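Local coordinates for protein methyltransferase (PDB 3GIW) that binds S-adenosyl-L-homocysteine in a Rossmann-like fold and is probably an S-adenosylmethionine-dependent methyltransferase whose substrate is unknown, at residues Y28-G33 against A40-G45; L141-I146 against R184-P189. All coordinates share one frame; numbering follows the deposited sequence. Where two conformers were deposited one is given.

Interaction 1 of 2, residues Y28-G33 against A40-G45; sequences YDYIIG and ADKEAG
Aromatic packing of one helix against the next joins the end of helix 24-31 to the first turns of helix 39-51, in the N-terminal part of the methyltransferase chain. Helix 24-31 also carries Tyr28 of the S-adenosyl-L-homocysteine site, which takes no part in this contact. Tyr30 carries most of it. Its ring lies over the backbone of Lys42 in a CH-pi contact: Lys42 CA sits 3.9 Å from the centroid of the Tyr30 ring and 12° off the ring normal, so the C-H region meets the middle of the face. With CG anti to the backbone N (chi1 167°), the Tyr30 ring projects toward helix 39-51. The Lys42 side chain then crosses the outer end of the ring, bringing its CG to 3.5 Å from Tyr30 OH. At the ring edge stands Gly45, whose CA is 4.3 Å from Tyr30 CE2. A CB modelled on Gly45 would clash with Tyr30 CD2, which shows how closely the ring fits there. Beside it, Ile31 CD1 packs 3.8 Å from Gly45 O. Tyr30 OH hydrogen-bonds Asp46 OD1, while Lys42 NZ forms a salt bridge with Asp46 OD2. Replacing Tyr30 by an alanine removes the ring and is likely to uncover Lys42 CA and CG, open a gap beside Gly45 and leave Asp46 OD1 without its hydroxyl partner. The chemistry is therefore divided: apolar surface and a ring face make the contact between the segments, and one carboxylate beyond them receives both polar ends, which probably limits how far either can swing.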
loop_
_atom_site.group_PDB
_atom_site.type_symbol
_atom_site.label_atom_id
_atom_site.label_comp_id
_atom_site.label_asym_id
_atom_site.label_seq_id
_atom_site.Cartn_x
_atom_site.Cartn_y
_atom_site.Cartn_z
ATOM N N TYR A 28 -6.389 8.797 5.634
ATOM C CA TYR A 28 -5.374 7.932 6.254
ATOM C C TYR A 28 -4.331 8.815 6.971
ATOM O O TYR A 28 -3.969 8.584 8.153
ATOM C CB TYR A 28 -4.744 7.072 5.170
ATOM C CG TYR A 28 -3.685 6.096 5.598
ATOM C CD1 TYR A 28 -2.351 6.444 5.590
ATOM C CD2 TYR A 28 -4.004 4.781 5.924
ATOM C CE1 TYR A 28 -1.374 5.523 5.945
ATOM C CE2 TYR A 28 -3.034 3.860 6.242
ATOM C CZ TYR A 28 -1.726 4.230 6.250
ATOM O OH TYR A 28 -0.781 3.262 6.571
ATOM N N ASP A 29 -3.847 9.853 6.280
ATOM C CA ASP A 29 -2.867 10.722 6.893
ATOM C C ASP A 29 -3.403 11.422 8.149
ATOM O O ASP A 29 -2.695 11.502 9.153
ATOM C CB ASP A 29 -2.342 11.756 5.884
ATOM C CG ASP A 29 -1.013 12.353 6.285
ATOM O OD1 ASP A 29 -0.054 11.593 6.475
ATOM O OD2 ASP A 29 -0.932 13.586 6.380
ATOM N N TYR A 30 -4.627 11.931 8.082
ATOM C CA TYR A 30 -5.292 12.536 9.249
ATOM C C TYR A 30 -5.269 11.555 10.423
ATOM O O TYR A 30 -4.813 11.886 11.529
ATOM C CB TYR A 30 -6.724 12.946 8.907
ATOM C CG TYR A 30 -7.530 13.280 10.132
ATOM C CD1 TYR A 30 -7.211 14.379 10.912
ATOM C CD2 TYR A 30 -8.589 12.479 10.533
ATOM C CE1 TYR A 30 -7.930 14.685 12.035
ATOM C CE2 TYR A 30 -9.330 12.762 11.649
ATOM C CZ TYR A 30 -8.997 13.883 12.411
ATOM O OH TYR A 30 -9.712 14.194 13.569
ATOM N N ILE A 31 -5.734 10.333 10.180
ATOM C CA ILE A 31 -5.858 9.352 11.262
ATOM C C ILE A 31 -4.505 8.948 11.862
ATOM O O ILE A 31 -4.448 8.757 13.065
ATOM C CB ILE A 31 -6.671 8.131 10.772
ATOM C CG1 ILE A 31 -8.127 8.498 10.475
ATOM C CG2 ILE A 31 -6.528 6.895 11.730
ATOM C CD1 ILE A 31 -9.018 8.894 11.685
ATOM N N ILE A 32 -3.441 8.821 11.065
ATOM C CA ILE A 32 -2.132 8.408 11.570
ATOM C C ILE A 32 -1.289 9.585 12.098
ATOM O O ILE A 32 -0.122 9.382 12.482
ATOM C CB ILE A 32 -1.299 7.532 10.602
ATOM C CG1 ILE A 32 -0.826 8.314 9.387
ATOM C CG2 ILE A 32 -2.087 6.256 10.225
ATOM C CD1 ILE A 32 0.210 7.591 8.569
ATOM N N GLY A 33 -1.852 10.796 12.114
ATOM C CA GLY A 33 -1.220 11.947 12.788
ATOM C C GLY A 33 -0.478 12.920 11.893
ATOM O O GLY A 33 0.277 13.758 12.401
ATOM N N ALA A 40 -12.891 18.290 5.157
ATOM C CA ALA A 40 -13.699 17.143 4.675
ATOM C C ALA A 40 -13.091 15.779 5.067
ATOM O O ALA A 40 -13.825 14.817 5.350
ATOM C CB ALA A 40 -13.911 17.211 3.182
ATOM N N ASP A 41 -11.759 15.699 5.075
ATOM C CA ASP A 41 -11.054 14.461 5.472
ATOM C C ASP A 41 -11.157 14.191 6.969
ATOM O O ASP A 41 -11.371 13.058 7.410
ATOM C CB ASP A 41 -9.598 14.544 5.055
ATOM C CG ASP A 41 -9.431 14.814 3.587
ATOM O OD1 ASP A 41 -9.940 14.011 2.773
ATOM O OD2 ASP A 41 -8.775 15.847 3.293
ATOM N N LYS A 42 -11.003 15.234 7.777
ATOM C CA LYS A 42 -11.215 15.121 9.230
ATOM C C LYS A 42 -12.649 14.681 9.573
ATOM O O LYS A 42 -12.872 13.841 10.444
ATOM C CB LYS A 42 -10.912 16.460 9.912
ATOM C CG LYS A 42 -11.254 16.488 11.384
ATOM C CD LYS A 42 -10.701 17.770 12.001
ATOM C CE LYS A 42 -10.605 17.692 13.498
ATOM N NZ LYS A 42 -11.827 17.252 14.161
ATOM N N GLU A 43 -13.641 15.254 8.897
ATOM C CA GLU A 43 -15.028 14.924 9.189
ATOM C C GLU A 43 -15.287 13.445 8.890
ATOM O O GLU A 43 -15.959 12.747 9.670
ATOM C CB GLU A 43 -15.963 15.797 8.355
ATOM C CG GLU A 43 -17.479 15.623 8.632
ATOM C CD GLU A 43 -18.142 14.474 7.876
ATOM O OE1 GLU A 43 -17.633 14.024 6.828
ATOM O OE2 GLU A 43 -19.212 14.021 8.336
ATOM N N ALA A 44 -14.783 12.975 7.749
ATOM C CA ALA A 44 -14.866 11.557 7.390
ATOM C C ALA A 44 -14.160 10.670 8.418
ATOM O O ALA A 44 -14.759 9.706 8.920
ATOM C CB ALA A 44 -14.302 11.340 5.982
ATOM N N GLY A 45 -12.899 10.975 8.738
ATOM C CA GLY A 45 -12.156 10.153 9.691
ATOM C C GLY A 45 -12.815 10.100 11.057
ATOM O O GLY A 45 -12.837 9.049 11.698
#

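Interaction 2 of 2, residues L141-I146 against R184-P189; sequences LDPASI and RRLLEP
Pro143 lays one side of its ring across Leu186 and the aliphatic part of Arg185, joining the start of helix 143-147 to the last turns of helix 179-187. Helix 143-147 follows strand 132-137, an outermost strand of the Rossmann-like sheet, and helix 179-187 lies in the connection between strands 163-167 and 195-201, so the contact packs two sheet-connecting helices together. The closest approach is from Pro143 CB to Leu186 CD2, at 3.7 Å, and the nearest pair of CA atoms is that of the same two residues, 6.2 Å apart. Leu186 CG stands anti to the carbonyl carbon (chi1 -65°), a setting that carries its CD2 branch across to the proline. That methyl also reaches Ile146, whose CD1 lies 4.4 Å away from Leu186 CD2. Arg185 contributes through its stem: its CG is 3.9 Å from both Pro143 CB and Pro143 CG. The chain bends at chi2 (58°), and the guanidinium presents its edge, in plane, to Pro189 CD of its own segment. At the helix start, Ser145 OG donates to Asp142 O over 2.6 Å, in the carbonyl plane with a C=O...donor angle of 149°. This side-chain bond ties the first helical turn back to the residue before Pro143. Leu147 extends the apolar patch, touching both Arg185 and Leu186. Ile146 approaches the side chain of Met140, a residue of the S-adenosyl-L-homocysteine site. With hydrocarbon on every contacting surface, cohesion between the segments rests on shape and exclusion of water, while the Arg185 guanidinium takes no part in the touching surface.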
loop_
_atom_site.group_PDB
_atom_site.type_symbol
_atom_site.label_atom_id
_atom_site.label_comp_id
_atom_site.label_asym_id
_atom_site.label_seq_id
_atom_site.Cartn_x
_atom_site.Cartn_y
_atom_site.Cartn_z
ATOM N N LEU A 141 -5.640 1.373 -13.046
ATOM C CA LEU A 141 -6.546 0.856 -14.082
ATOM C C LEU A 141 -5.950 0.864 -15.503
ATOM O O LEU A 141 -6.475 0.201 -16.405
ATOM C CB LEU A 141 -7.861 1.633 -14.050
ATOM C CG LEU A 141 -8.631 1.482 -12.736
ATOM C CD1 LEU A 141 -9.896 2.312 -12.706
ATOM C CD2 LEU A 141 -8.954 0.018 -12.481
ATOM N N ASP A 142 -4.864 1.611 -15.704
ATOM C CA ASP A 142 -4.149 1.634 -16.962
ATOM C C ASP A 142 -2.699 1.246 -16.702
ATOM O O ASP A 142 -1.820 2.094 -16.647
ATOM C CB ASP A 142 -4.239 3.030 -17.586
ATOM C CG ASP A 142 -3.609 3.112 -18.976
ATOM O OD1 ASP A 142 -3.090 2.099 -19.509
ATOM O OD2 ASP A 142 -3.620 4.225 -19.530
ATOM N N PRO A 143 -2.449 -0.051 -16.490
ATOM C CA PRO A 143 -1.047 -0.476 -16.342
ATOM C C PRO A 143 0.001 0.048 -17.352
ATOM O O PRO A 143 1.151 0.248 -16.947
ATOM C CB PRO A 143 -1.147 -2.011 -16.359
ATOM C CG PRO A 143 -2.561 -2.305 -15.837
ATOM C CD PRO A 143 -3.411 -1.162 -16.287
ATOM N N ALA A 144 -0.341 0.248 -18.636
ATOM C CA ALA A 144 0.629 0.784 -19.625
ATOM C C ALA A 144 1.152 2.182 -19.296
ATOM O O ALA A 144 2.351 2.484 -19.485
ATOM C CB ALA A 144 0.028 0.789 -21.049
ATOM N N SER A 145 0.261 3.036 -18.809
ATOM C CA SER A 145 0.645 4.375 -18.341
ATOM C C SER A 145 1.713 4.348 -17.228
ATOM O O SER A 145 2.454 5.316 -17.060
ATOM C CB SER A 145 -0.592 5.152 -17.846
ATOM O OG SER A 145 -1.121 4.631 -16.649
ATOM N N ILE A 146 1.747 3.257 -16.457
ATOM C CA ILE A 146 2.741 3.052 -15.442
ATOM C C ILE A 146 3.961 2.414 -16.072
ATOM O O ILE A 146 5.046 2.944 -15.978
ATOM C CB ILE A 146 2.172 2.192 -14.272
ATOM C CG1 ILE A 146 0.977 2.934 -13.625
ATOM C CG2 ILE A 146 3.253 1.844 -13.287
ATOM C CD1 ILE A 146 0.189 2.177 -12.561
ATOM N N ARG A 184 -1.959 -8.577 -11.504
ATOM C CA ARG A 184 -1.161 -9.572 -12.188
ATOM C C ARG A 184 -0.645 -9.027 -13.531
ATOM O O ARG A 184 0.404 -9.460 -13.994
ATOM C CB ARG A 184 -1.902 -10.912 -12.237
ATOM C CG ARG A 184 -2.145 -11.407 -10.753
ATOM C CD ARG A 184 -0.821 -11.640 -9.951
ATOM N NE ARG A 184 -0.126 -12.771 -10.586
ATOM C CZ ARG A 184 -0.193 -14.031 -10.183
ATOM N NH1 ARG A 184 -0.834 -14.344 -9.080
ATOM N NH2 ARG A 184 0.434 -14.979 -10.883
ATOM N N ARG A 185 -1.335 -8.084 -14.156
ATOM C CA ARG A 185 -0.815 -7.415 -15.359
ATOM C C ARG A 185 0.426 -6.565 -15.052
ATOM O O ARG A 185 1.373 -6.529 -15.833
ATOM C CB ARG A 185 -1.895 -6.544 -15.992
ATOM C CG ARG A 185 -1.487 -5.778 -17.221
ATOM C CD ARG A 185 -0.981 -6.719 -18.354
ATOM N NE ARG A 185 -0.449 -5.941 -19.472
ATOM C CZ ARG A 185 0.821 -5.555 -19.593
ATOM N NH1 ARG A 185 1.714 -5.905 -18.698
ATOM N NH2 ARG A 185 1.211 -4.825 -20.647
ATOM N N LEU A 186 0.440 -5.903 -13.906
ATOM C CA LEU A 186 1.641 -5.198 -13.460
ATOM C C LEU A 186 2.812 -6.109 -13.125
ATOM O O LEU A 186 3.982 -5.712 -13.294
ATOM C CB LEU A 186 1.338 -4.296 -12.244
ATOM C CG LEU A 186 0.383 -3.142 -12.535
ATOM C CD1 LEU A 186 -0.193 -2.542 -11.233
ATOM C CD2 LEU A 186 1.087 -2.088 -13.370
ATOM N N LEU A 187 2.524 -7.316 -12.663
ATOM C CA LEU A 187 3.581 -8.263 -12.300
ATOM C C LEU A 187 4.190 -8.943 -13.552
ATOM O O LEU A 187 5.330 -9.405 -13.524
ATOM C CB LEU A 187 3.018 -9.316 -11.322
ATOM C CG LEU A 187 4.016 -10.274 -10.620
ATOM C CD1 LEU A 187 5.073 -9.555 -9.784
ATOM C CD2 LEU A 187 3.246 -11.251 -9.720
ATOM N N GLU A 188 3.421 -9.034 -14.639
ATOM C CA GLU A 188 3.836 -9.743 -15.861
ATOM C C GLU A 188 5.254 -9.406 -16.319
ATOM O O GLU A 188 6.050 -10.328 -16.545
ATOM C CB GLU A 188 2.845 -9.462 -16.999
ATOM C CG GLU A 188 1.559 -10.218 -16.906
ATOM C CD GLU A 188 1.698 -11.685 -17.243
ATOM O OE1 GLU A 188 2.798 -12.094 -17.703
ATOM O OE2 GLU A 188 0.693 -12.423 -17.046
ATOM N N PRO A 189 5.570 -8.105 -16.504
ATOM C CA PRO A 189 6.918 -7.756 -17.044
ATOM C C PRO A 189 8.085 -7.895 -16.072
ATOM O O PRO A 189 9.249 -7.678 -16.455
ATOM C CB PRO A 189 6.761 -6.289 -17.445
ATOM C CG PRO A 189 5.731 -5.759 -16.540
ATOM C CD PRO A 189 4.741 -6.892 -16.374
#

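Interactions 1 and 2 lie on opposite sides of the chain's centre, their own centres 30 Å apart and their nearest atoms about 19 Å, so neither touches the other. Each is near the S-adenosyl-L-homocysteine site, whose ligand is not bound in this model, to a different degree. Interaction 2 adjoins it through Ile146, whose side chain lies about 4 Å from that of Met140 and about 7 Å from that of Asp139. Interaction 1 only shares a helix with Tyr28, whose hydroxyl is hydrogen-bonded to Asn62 ND2; the side chain of Ile31 is about 10 Å from those of Asn62 and Arg63. The two contacts are separate packing units near different residues of the site.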